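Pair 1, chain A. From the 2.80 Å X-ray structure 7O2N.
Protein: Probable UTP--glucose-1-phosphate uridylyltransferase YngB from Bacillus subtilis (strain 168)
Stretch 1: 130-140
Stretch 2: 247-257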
# COMPACT_ATOMS: atom_id res chain seq x y z
N LEU A 130 17.95 9.11 -2.03
CA LEU A 130 17.05 8.83 -0.92
C LEU A 130 15.66 8.81 -1.52
O LEU A 130 15.44 9.38 -2.59
CB LEU A 130 17.13 9.96 0.13
CG LEU A 130 18.52 10.51 0.46
CD1 LEU A 130 18.46 11.46 1.64
CD2 LEU A 130 19.50 9.37 0.75
N GLY A 131 14.71 8.16 -0.87
CA GLY A 131 13.46 8.06 -1.60
C GLY A 131 12.34 8.85 -0.95
O GLY A 131 11.34 8.25 -0.57
N ASP A 132 12.49 10.17 -0.85
CA ASP A 132 11.60 10.86 0.08
C ASP A 132 10.58 11.73 -0.65
O ASP A 132 9.72 12.34 -0.02
CB ASP A 132 12.27 11.43 1.33
CG ASP A 132 13.46 12.33 1.07
OD1 ASP A 132 13.55 12.87 -0.06
OD2 ASP A 132 14.28 12.49 2.01
N ASP A 133 10.62 11.71 -1.98
CA ASP A 133 9.66 12.48 -2.74
C ASP A 133 9.54 11.89 -4.14
O ASP A 133 10.47 11.26 -4.62
CB ASP A 133 10.07 13.96 -2.75
CG ASP A 133 11.37 14.23 -3.49
OD1 ASP A 133 11.39 13.98 -4.70
OD2 ASP A 133 12.38 14.60 -2.84
N ILE A 134 8.42 12.12 -4.82
CA ILE A 134 8.39 11.84 -6.25
C ILE A 134 8.41 13.17 -6.99
O ILE A 134 7.78 14.13 -6.56
CB ILE A 134 7.19 10.93 -6.60
CG1 ILE A 134 7.38 9.52 -6.03
CG2 ILE A 134 6.86 10.92 -8.09
CD1 ILE A 134 6.09 8.79 -5.64
N MET A 135 9.19 13.23 -8.08
CA MET A 135 9.29 14.40 -8.95
C MET A 135 8.65 14.05 -10.29
O MET A 135 8.99 13.04 -10.90
CB MET A 135 10.75 14.74 -9.20
CG MET A 135 11.44 15.35 -8.01
SD MET A 135 11.59 17.15 -8.07
CE MET A 135 10.09 17.52 -8.98
N VAL A 136 7.72 14.89 -10.73
CA VAL A 136 7.17 14.79 -12.07
C VAL A 136 7.76 15.94 -12.88
O VAL A 136 7.63 17.10 -12.48
CB VAL A 136 5.64 14.83 -12.02
CG1 VAL A 136 5.02 14.44 -13.36
CG2 VAL A 136 5.11 13.92 -10.92
N SER A 137 8.43 15.58 -14.00
CA SER A 137 9.36 16.47 -14.69
C SER A 137 9.41 16.16 -16.18
O SER A 137 9.23 15.02 -16.57
CB SER A 137 10.74 16.34 -14.10
OG SER A 137 10.70 16.62 -12.71
N GLU A 138 9.70 17.18 -17.00
CA GLU A 138 9.94 16.96 -18.42
C GLU A 138 11.30 16.27 -18.56
O GLU A 138 11.48 15.36 -19.37
CB GLU A 138 9.87 18.28 -19.19
CG GLU A 138 8.53 18.98 -19.06
CD GLU A 138 8.40 20.21 -19.92
OE1 GLU A 138 7.45 20.27 -20.73
OE2 GLU A 138 9.24 21.12 -19.79
N THR A 139 12.24 16.72 -17.75
CA THR A 139 13.56 16.13 -17.61
C THR A 139 13.65 15.46 -16.23
O THR A 139 13.56 16.13 -15.20
CB THR A 139 14.56 17.28 -17.75
OG1 THR A 139 14.63 17.57 -19.14
CG2 THR A 139 15.93 17.00 -17.20
N PRO A 140 13.87 14.13 -16.16
CA PRO A 140 13.92 13.43 -14.88
C PRO A 140 14.90 14.11 -13.93
O PRO A 140 16.00 14.52 -14.33
CB PRO A 140 14.43 12.03 -15.26
CG PRO A 140 14.01 11.85 -16.69
CD PRO A 140 14.13 13.23 -17.30
N LEU A 247 18.79 23.85 -9.15
CA LEU A 247 17.38 24.04 -8.86
C LEU A 247 16.62 23.11 -9.80
O LEU A 247 16.92 23.03 -10.99
CB LEU A 247 16.99 25.50 -9.08
CG LEU A 247 15.63 25.92 -8.50
CD1 LEU A 247 15.72 26.36 -7.04
CD2 LEU A 247 15.02 27.02 -9.36
N LEU A 248 15.68 22.35 -9.23
CA LEU A 248 15.04 21.28 -9.96
C LEU A 248 13.74 21.77 -10.59
O LEU A 248 12.91 22.40 -9.92
CB LEU A 248 14.78 20.13 -8.98
CG LEU A 248 16.02 19.43 -8.45
CD1 LEU A 248 15.72 18.68 -7.17
CD2 LEU A 248 16.57 18.48 -9.50
N GLU A 249 13.53 21.37 -11.84
CA GLU A 249 12.44 21.86 -12.65
C GLU A 249 11.07 21.38 -12.16
O GLU A 249 10.15 22.19 -12.08
CB GLU A 249 12.73 21.62 -14.14
CG GLU A 249 11.49 21.37 -14.98
CD GLU A 249 11.37 19.98 -15.57
OE1 GLU A 249 12.35 19.51 -16.19
OE2 GLU A 249 10.29 19.38 -15.45
N GLY A 250 10.92 20.09 -11.82
CA GLY A 250 9.58 19.50 -11.79
C GLY A 250 8.72 19.76 -10.55
O GLY A 250 9.08 20.53 -9.65
N ASN A 251 7.59 19.06 -10.49
CA ASN A 251 6.64 19.14 -9.38
C ASN A 251 6.90 18.03 -8.38
O ASN A 251 6.98 16.86 -8.76
CB ASN A 251 5.20 18.97 -9.84
CG ASN A 251 4.63 20.29 -10.31
OD1 ASN A 251 4.76 21.30 -9.61
ND2 ASN A 251 4.06 20.29 -11.51
N ARG A 252 6.98 18.41 -7.10
CA ARG A 252 7.54 17.54 -6.07
C ARG A 252 6.51 17.11 -5.03
O ARG A 252 5.91 17.93 -4.34
CB ARG A 252 8.72 18.25 -5.41
CG ARG A 252 9.10 17.61 -4.09
CD ARG A 252 10.38 18.15 -3.52
NE ARG A 252 10.47 17.48 -2.23
CZ ARG A 252 10.04 18.02 -1.09
NH1 ARG A 252 9.55 19.25 -1.11
NH2 ARG A 252 10.15 17.32 0.04
N TYR A 253 6.35 15.79 -4.85
CA TYR A 253 5.40 15.24 -3.90
C TYR A 253 6.13 14.47 -2.81
O TYR A 253 6.59 13.35 -3.05
CB TYR A 253 4.41 14.32 -4.61
CG TYR A 253 3.76 15.01 -5.77
CD1 TYR A 253 2.87 16.06 -5.57
CD2 TYR A 253 4.09 14.65 -7.05
CE1 TYR A 253 2.30 16.73 -6.64
CE2 TYR A 253 3.51 15.30 -8.13
CZ TYR A 253 2.62 16.34 -7.93
OH TYR A 253 2.07 16.97 -9.01
N ASP A 254 6.24 15.11 -1.63
CA ASP A 254 6.88 14.49 -0.48
C ASP A 254 6.00 13.32 -0.03
O ASP A 254 4.77 13.43 -0.02
CB ASP A 254 7.20 15.52 0.60
CG ASP A 254 7.27 14.97 2.02
OD1 ASP A 254 6.25 14.39 2.50
OD2 ASP A 254 8.33 15.12 2.65
N ILE A 255 6.65 12.19 0.30
CA ILE A 255 5.95 10.99 0.76
C ILE A 255 6.53 10.50 2.09
O ILE A 255 6.57 9.29 2.33
CB ILE A 255 5.99 9.91 -0.34
CG1 ILE A 255 7.42 9.51 -0.72
CG2 ILE A 255 5.19 10.36 -1.54
CD1 ILE A 255 7.51 8.55 -1.88
N GLY A 256 6.96 11.43 2.96
CA GLY A 256 7.52 11.09 4.26
C GLY A 256 6.47 10.81 5.33
O GLY A 256 6.78 10.28 6.38
N ASP A 257 5.21 11.16 5.04
CA ASP A 257 4.10 11.27 5.95
C ASP A 257 2.98 10.40 5.35
O ASP A 257 2.95 10.22 4.14
CB ASP A 257 3.76 12.77 6.00
CG ASP A 257 2.48 13.28 6.66
OD1 ASP A 257 1.70 12.50 7.31
OD2 ASP A 257 2.26 14.51 6.52

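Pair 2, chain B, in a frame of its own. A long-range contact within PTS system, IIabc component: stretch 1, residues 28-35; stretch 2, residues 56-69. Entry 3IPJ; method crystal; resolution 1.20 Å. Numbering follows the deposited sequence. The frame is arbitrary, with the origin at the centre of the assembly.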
# COMPACT_ATOMS: atom_id res chain seq x y z
N CYS B 28 3.87 -7.09 4.55
CA CYS B 28 4.78 -8.00 5.28
C CYS B 28 5.80 -7.09 5.99
O CYS B 28 5.52 -5.91 6.28
CB CYS B 28 5.48 -9.05 4.37
SG CYS B 28 6.54 -8.32 3.05
N ALA B 29 6.99 -7.62 6.27
CA ALA B 29 7.94 -6.86 7.06
C ALA B 29 8.48 -5.73 6.26
O ALA B 29 8.95 -4.76 6.85
CB ALA B 29 9.10 -7.80 7.58
N THR B 30 8.46 -5.84 4.92
CA THR B 30 9.14 -4.80 4.12
C THR B 30 8.25 -4.30 3.00
O THR B 30 8.57 -3.27 2.40
CB THR B 30 10.46 -5.32 3.54
OG1 THR B 30 10.18 -6.50 2.77
CG2 THR B 30 11.35 -5.72 4.70
N ARG B 31 7.16 -5.02 2.68
CA ARG B 31 6.34 -4.61 1.53
C ARG B 31 4.85 -4.34 1.85
O ARG B 31 4.21 -5.04 2.62
CB ARG B 31 6.45 -5.64 0.37
CG ARG B 31 7.83 -6.12 0.10
CD ARG B 31 7.78 -7.15 -1.00
NE ARG B 31 9.16 -7.50 -1.41
CZ ARG B 31 9.47 -8.24 -2.49
NH1 ARG B 31 8.49 -8.74 -3.27
NH2 ARG B 31 10.74 -8.52 -2.77
N LEU B 32 4.33 -3.30 1.24
CA LEU B 32 2.88 -3.03 1.17
C LEU B 32 2.37 -3.89 -0.00
O LEU B 32 2.85 -3.77 -1.12
CB LEU B 32 2.72 -1.50 0.94
CG LEU B 32 1.33 -0.97 1.19
CD1 LEU B 32 0.93 -1.06 2.70
CD2 LEU B 32 1.24 0.48 0.65
N ARG B 33 1.40 -4.75 0.26
CA ARG B 33 0.95 -5.69 -0.73
C ARG B 33 -0.50 -5.38 -1.08
O ARG B 33 -1.40 -5.55 -0.26
CB ARG B 33 1.14 -7.09 -0.19
CG ARG B 33 2.59 -7.55 -0.18
CD ARG B 33 2.73 -8.72 0.79
NE ARG B 33 4.11 -9.22 0.81
CZ ARG B 33 4.57 -10.17 -0.01
NH1 ARG B 33 3.72 -10.73 -0.89
NH2 ARG B 33 5.86 -10.57 0.06
N VAL B 34 -0.72 -4.92 -2.31
CA VAL B 34 -2.06 -4.45 -2.74
C VAL B 34 -2.64 -5.40 -3.80
O VAL B 34 -2.05 -5.51 -4.89
CB VAL B 34 -1.95 -3.06 -3.41
CG1 VAL B 34 -3.35 -2.47 -3.63
CG2 VAL B 34 -1.11 -2.18 -2.53
N MET B 35 -3.76 -6.09 -3.48
CA MET B 35 -4.45 -6.94 -4.47
C MET B 35 -5.22 -5.92 -5.33
O MET B 35 -6.05 -5.16 -4.79
CB MET B 35 -5.42 -7.90 -3.79
CG MET B 35 -4.69 -8.86 -2.87
SD MET B 35 -3.78 -10.14 -3.81
CE MET B 35 -4.86 -11.51 -3.48
N VAL B 56 9.20 -1.77 -6.96
CA VAL B 56 7.81 -2.28 -7.12
C VAL B 56 7.87 -3.56 -7.89
O VAL B 56 8.77 -3.72 -8.72
CB VAL B 56 6.85 -1.32 -7.87
CG1 VAL B 56 6.69 -0.05 -7.08
CG2 VAL B 56 7.34 -1.02 -9.25
N PHE B 57 6.94 -4.48 -7.60
CA PHE B 57 6.80 -5.73 -8.37
C PHE B 57 5.32 -6.09 -8.41
O PHE B 57 4.59 -5.87 -7.41
CB PHE B 57 7.47 -6.91 -7.67
CG PHE B 57 8.95 -6.97 -7.77
CD1 PHE B 57 9.57 -7.13 -9.02
CD2 PHE B 57 9.73 -6.97 -6.61
CE1 PHE B 57 10.96 -7.23 -9.10
CE2 PHE B 57 11.12 -7.07 -6.68
CZ PHE B 57 11.74 -7.19 -7.93
N PHE B 58 4.90 -6.69 -9.53
CA PHE B 58 3.59 -7.30 -9.59
C PHE B 58 3.74 -8.81 -9.82
O PHE B 58 4.44 -9.28 -10.77
CB PHE B 58 2.74 -6.66 -10.71
CG PHE B 58 1.40 -7.33 -10.90
CD1 PHE B 58 0.32 -7.04 -10.06
CD2 PHE B 58 1.21 -8.25 -11.91
CE1 PHE B 58 -0.95 -7.68 -10.20
CE2 PHE B 58 -0.03 -8.88 -12.05
CZ PHE B 58 -1.11 -8.59 -11.20
N THR B 59 3.10 -9.60 -8.96
CA THR B 59 3.06 -11.01 -9.24
C THR B 59 1.80 -11.56 -8.58
O THR B 59 1.43 -11.10 -7.47
CB THR B 59 4.30 -11.79 -8.68
OG1 THR B 59 4.15 -13.19 -8.98
CG2 THR B 59 4.46 -11.60 -7.18
N SER B 60 1.16 -12.56 -9.23
CA SER B 60 0.08 -13.35 -8.57
C SER B 60 -1.06 -12.47 -8.00
O SER B 60 -1.56 -12.71 -6.89
CB SER B 60 0.67 -14.27 -7.49
OG SER B 60 1.76 -15.00 -8.03
N GLY B 61 -1.44 -11.45 -8.76
CA GLY B 61 -2.51 -10.54 -8.36
C GLY B 61 -2.05 -9.45 -7.39
O GLY B 61 -2.81 -8.51 -7.13
N GLN B 62 -0.84 -9.55 -6.85
CA GLN B 62 -0.34 -8.63 -5.82
C GLN B 62 0.61 -7.59 -6.42
O GLN B 62 1.68 -7.93 -6.96
CB GLN B 62 0.46 -9.39 -4.75
CG GLN B 62 -0.39 -10.20 -3.79
CD GLN B 62 0.47 -10.83 -2.69
OE1 GLN B 62 0.42 -12.07 -2.43
NE2 GLN B 62 1.24 -10.00 -2.04
N TYR B 63 0.22 -6.32 -6.27
CA TYR B 63 1.09 -5.18 -6.55
C TYR B 63 1.90 -4.82 -5.26
O TYR B 63 1.33 -4.37 -4.29
CB TYR B 63 0.23 -4.00 -7.00
CG TYR B 63 1.02 -2.95 -7.74
CD1 TYR B 63 1.28 -3.10 -9.08
CD2 TYR B 63 1.55 -1.84 -7.07
CE1 TYR B 63 2.00 -2.16 -9.78
CE2 TYR B 63 2.30 -0.88 -7.72
CZ TYR B 63 2.52 -1.03 -9.08
OH TYR B 63 3.22 -0.10 -9.79
N GLN B 64 3.23 -5.05 -5.26
CA GLN B 64 4.01 -5.02 -4.04
C GLN B 64 4.90 -3.76 -4.11
O GLN B 64 5.59 -3.53 -5.11
CB GLN B 64 4.81 -6.29 -3.91
CG GLN B 64 3.90 -7.49 -4.04
CD GLN B 64 4.65 -8.82 -3.85
OE1 GLN B 64 5.82 -8.83 -3.45
NE2 GLN B 64 3.99 -9.95 -4.16
N ILE B 65 4.84 -2.94 -3.05
CA ILE B 65 5.63 -1.74 -3.01
C ILE B 65 6.60 -1.93 -1.88
O ILE B 65 6.18 -2.08 -0.73
CB ILE B 65 4.75 -0.56 -2.66
CG1 ILE B 65 3.67 -0.43 -3.77
CG2 ILE B 65 5.58 0.69 -2.44
CD1 ILE B 65 2.35 -0.90 -3.33
N ILE B 66 7.89 -1.95 -2.21
CA ILE B 66 8.90 -2.20 -1.17
C ILE B 66 9.17 -0.88 -0.44
O ILE B 66 9.63 0.09 -1.06
CB ILE B 66 10.22 -2.72 -1.71
CG1 ILE B 66 10.02 -3.83 -2.76
CG2 ILE B 66 11.09 -3.18 -0.52
CD1 ILE B 66 11.34 -4.25 -3.50
N LEU B 67 8.87 -0.84 0.86
CA LEU B 67 9.08 0.36 1.68
C LEU B 67 10.17 0.16 2.76
O LEU B 67 10.75 1.14 3.25
CB LEU B 67 7.73 0.76 2.34
CG LEU B 67 6.74 1.33 1.33
CD1 LEU B 67 5.41 1.33 1.94
CD2 LEU B 67 7.11 2.79 1.01
N GLY B 68 10.48 -1.09 3.11
CA GLY B 68 11.50 -1.34 4.12
C GLY B 68 10.83 -1.52 5.48
O GLY B 68 9.65 -1.14 5.70
N THR B 69 11.54 -2.12 6.41
CA THR B 69 10.98 -2.29 7.76
C THR B 69 10.62 -0.94 8.43
O THR B 69 11.28 0.12 8.19
CB THR B 69 11.96 -3.03 8.67
OG1 THR B 69 13.14 -2.23 8.81
CG2 THR B 69 12.29 -4.41 8.08

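Both pairs share an antiparallel pairing of two strands, 133-136 with 251-254 in pair 1 and 31-35 with 62-66 in pair 2, and 14 central residues superpose with an RMSD of 0.8 Å. The strand directions differ by 162° in pair 1 and 157° in pair 2. The rungs coincide: Ile A134 with Tyr A253 matches Leu B32 with Ile B65, and Val A136 with Asn A251 matches Val B34 with Tyr B63. Each of these is a hydrogen-bonded pair closed by two backbone bonds, such as Tyr A253 N to Ile A134 O at 2.8 Å and Ile B65 N to Leu B32 O at 2.9 Å. A further bond extends each ladder past its last rung, from Ile A255 N to Asp A132 O (3.1 Å) and from Leu B67 N to Thr B30 O (2.9 Å). In pair 2 the same Thr B30 O also accepts from Gly B68 N at 3.0 Å, so one carbonyl gathers two amides.

The first rule is that the hydrogen-bonded rungs put mostly apolar side chains on one face. Val A136 and Val B34 are the same residue in the same t rotamer, but they find different neighbours. Val A136 CG2 meets the edge of the Tyr A253 ring at CE2, 3.5 Å away, whereas Val B34 CG2 touches Ile B65 CD1 at 3.8 Å. An aromatic ring and a branched aliphatic chain thus fill the same diagonal. Two residues back along the strand, Ile A134 CD1 reaches Ile A255 CD1 at 4.0 Å, and Leu B32 CB reaches Leu B67 CD1 at the same distance.

The opposite face, carrying the non-hydrogen-bonded pairs, is where the solutions diverge. At Asp A133 and Arg B31, with Arg A252 and Gln B64 across the diagonal, polarity is redistributed: pair 1 makes a salt bridge from Asp A133 OD2 to Arg A252 NE at 3.5 Å, while pair 2 has its arginine on the first strand and bonds Arg B31 NH1 to Gln B64 OE1 at 2.7 Å.

Met A135 matches Arg B33. The methionine curls over the partner backbone, bringing CE to 3.1 Å from Gly A250 C; a CB on that glycine would lie tight against CE and clash with Ser A137 OG and Val A136 O. Arg B33 instead spreads its guanidinium with one face over Gln B64 CD, and the position of Gly A250 is held by Gln B62.

Beyond the ladder, Glu A249 uses both carboxylate oxygens: Glu A138 N bonds OE2 at 2.8 Å and Thr A139 N bonds OE1 at 3.2 Å. Its counterpart, Gly B61, sits in a type I' turn with positive phi.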